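Local coordinates for 6-aminohexanoate-cyclic-dimer hydrolase (Arthrobacter sp., PDB 3A2Q), which hydrolyses the cyclic dimer of 6-aminohexanoate, a by-product of nylon-6 manufacture, to the linear dimer, at residues A[51-56]-A[113-118]. The protein carries 1 engineered substitution. Sequence-based numbering, arbitrary orientation.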
loop_
_atom_site.group_PDB
_atom_site.type_symbol
_atom_site.label_atom_id
_atom_site.label_comp_id
_atom_site.label_asym_id
_atom_site.label_seq_id
_atom_site.Cartn_x
_atom_site.Cartn_y
_atom_site.Cartn_z
ATOM N N GLU A 51 -19.606 -14.316 7.112
ATOM C CA GLU A 51 -20.151 -14.760 8.390
ATOM C C GLU A 51 -19.508 -14.008 9.553
ATOM O O GLU A 51 -20.211 -13.485 10.420
ATOM C CB GLU A 51 -19.969 -16.270 8.557
ATOM C CG GLU A 51 -20.679 -17.082 7.479
ATOM C CD GLU A 51 -22.169 -16.766 7.378
ATOM O OE1 GLU A 51 -22.814 -17.244 6.420
ATOM O OE2 GLU A 51 -22.698 -16.046 8.252
ATOM N N LYS A 52 -18.179 -13.944 9.574
ATOM C CA LYS A 52 -17.496 -13.221 10.639
ATOM C C LYS A 52 -17.946 -11.770 10.597
ATOM O O LYS A 52 -18.222 -11.164 11.628
ATOM C CB LYS A 52 -15.976 -13.286 10.472
ATOM C CG LYS A 52 -15.236 -12.341 11.413
ATOM C CD LYS A 52 -13.723 -12.497 11.352
ATOM C CE LYS A 52 -13.263 -13.776 12.029
ATOM N NZ LYS A 52 -11.778 -13.827 12.154
ATOM N N ALA A 53 -18.023 -11.217 9.392
ATOM C CA ALA A 53 -18.445 -9.835 9.229
ATOM C C ALA A 53 -19.831 -9.648 9.833
ATOM O O ALA A 53 -20.137 -8.600 10.407
ATOM C CB ALA A 53 -18.463 -9.464 7.754
ATOM N N ARG A 54 -20.665 -10.673 9.704
ATOM C CA ARG A 54 -22.022 -10.614 10.225
ATOM C C ARG A 54 -22.072 -10.714 11.743
ATOM O O ARG A 54 -22.926 -10.095 12.376
ATOM C CB ARG A 54 -22.873 -11.714 9.587
ATOM C CG ARG A 54 -23.326 -11.372 8.178
ATOM C CD ARG A 54 -23.808 -12.598 7.423
ATOM N NE ARG A 54 -24.337 -12.245 6.109
ATOM C CZ ARG A 54 -24.313 -13.051 5.053
ATOM N NH1 ARG A 54 -23.781 -14.262 5.153
ATOM N NH2 ARG A 54 -24.819 -12.643 3.897
ATOM N N ARG A 55 -21.157 -11.483 12.327
ATOM C CA ARG A 55 -21.113 -11.636 13.779
ATOM C C ARG A 55 -20.575 -10.357 14.411
ATOM O O ARG A 55 -21.119 -9.861 15.395
ATOM C CB ARG A 55 -20.191 -12.786 14.182
ATOM C CG ARG A 55 -20.354 -14.076 13.403
ATOM C CD ARG A 55 -19.220 -15.026 13.775
ATOM N NE ARG A 55 -19.088 -16.147 12.850
ATOM C CZ ARG A 55 -18.077 -17.010 12.871
ATOM N NH1 ARG A 55 -17.109 -16.879 13.770
ATOM N NH2 ARG A 55 -18.029 -18.003 11.991
ATOM N N GLU A 56 -19.493 -9.832 13.841
ATOM C CA GLU A 56 -18.871 -8.622 14.363
ATOM C C GLU A 56 -19.784 -7.413 14.240
ATOM O O GLU A 56 -19.756 -6.523 15.086
ATOM C CB GLU A 56 -17.548 -8.336 13.634
ATOM C CG GLU A 56 -16.593 -9.517 13.587
ATOM C CD GLU A 56 -15.233 -9.148 13.020
ATOM O OE1 GLU A 56 -15.163 -8.236 12.168
ATOM O OE2 GLU A 56 -14.234 -9.780 13.417
ATOM N N VAL A 113 -15.857 -3.956 10.600
ATOM C CA VAL A 113 -16.140 -5.388 10.518
ATOM C C VAL A 113 -15.292 -6.008 9.404
ATOM O O VAL A 113 -15.261 -5.502 8.284
ATOM C CB VAL A 113 -17.661 -5.670 10.261
ATOM C CG1 VAL A 113 -18.506 -4.912 11.283
ATOM C CG2 VAL A 113 -18.059 -5.278 8.850
ATOM N N LEU A 114 -14.583 -7.088 9.726
ATOM C CA LEU A 114 -13.726 -7.756 8.753
ATOM C C LEU A 114 -14.557 -8.479 7.700
ATOM O O LEU A 114 -15.121 -9.542 7.962
ATOM C CB LEU A 114 -12.796 -8.748 9.457
ATOM C CG LEU A 114 -11.790 -9.459 8.555
ATOM C CD1 LEU A 114 -11.036 -8.426 7.726
ATOM C CD2 LEU A 114 -10.827 -10.282 9.401
ATOM N N LEU A 115 -14.616 -7.895 6.505
ATOM C CA LEU A 115 -15.394 -8.446 5.399
ATOM C C LEU A 115 -14.697 -9.560 4.628
ATOM O O LEU A 115 -15.357 -10.424 4.051
ATOM C CB LEU A 115 -15.777 -7.324 4.428
ATOM C CG LEU A 115 -16.761 -7.677 3.312
ATOM C CD1 LEU A 115 -18.098 -8.087 3.927
ATOM C CD2 LEU A 115 -16.946 -6.472 2.393
ATOM N N GLY A 116 -13.369 -9.541 4.605
ATOM C CA GLY A 116 -12.636 -10.566 3.884
ATOM C C GLY A 116 -11.194 -10.184 3.607
ATOM O O GLY A 116 -10.726 -9.138 4.057
ATOM N N LYS A 117 -10.490 -11.037 2.871
ATOM C CA LYS A 117 -9.092 -10.790 2.535
ATOM C C LYS A 117 -8.894 -10.518 1.044
ATOM O O LYS A 117 -9.624 -11.048 0.204
ATOM C CB LYS A 117 -8.229 -11.977 2.951
ATOM C CG LYS A 117 -8.183 -12.232 4.445
ATOM C CD LYS A 117 -7.125 -13.272 4.738
ATOM C CE LYS A 117 -6.823 -13.394 6.214
ATOM N NZ LYS A 117 -5.596 -14.223 6.392
ATOM N N THR A 118 -7.892 -9.703 0.725
ATOM C CA THR A 118 -7.605 -9.338 -0.660
ATOM C C THR A 118 -6.378 -10.011 -1.258
ATOM O O THR A 118 -5.433 -10.370 -0.553
ATOM C CB THR A 118 -7.434 -7.830 -0.788
ATOM O OG1 THR A 118 -6.473 -7.385 0.177
ATOM C CG2 THR A 118 -8.762 -7.132 -0.555
#
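Glu56 reaches from its helix to the start of strand 113-118 and accepts a hydrogen bond from the backbone N of Leu114. Its CB points toward the strand. CG lies anti to the carbonyl carbon (chi1 -51°), and the chain runs extended from there to the carboxylate. Glu56 CD stands 3.9 Å from Leu114 N. At the tip, Glu56 OE1 is 2.8 Å from Leu114 N and is met nearly along its C-O axis; the N-H...O angle of 165° makes the bond nearly straight. Glu56 OE1 also lies 3.4 Å from Val113 CA and 3.6 Å from Leu114 CB. An alanine here would probably leave the N-H of Leu114 without this acceptor and open a gap beside Val113. One turn back, Ala53 CB presses on the backbone at Leu114 O, 3.3 Å away, and makes an apolar contact with Leu115 CD1 at 4.1 Å. Lys52 CD meets Leu114 CD2 at 4.1 Å, while Lys52 NZ turns to a salt bridge with Asp81. Segment 51-56 runs almost antiparallel to 113-118 (175°), and their axes approach to 6.6 Å. Strand 113-118 lies between strands 45-48 and 68-72 in the mixed sheet of the amidase fold. Helix 50-59 follows strand 45-48 directly, and helix 24-42 packs against Leu115 and Arg54.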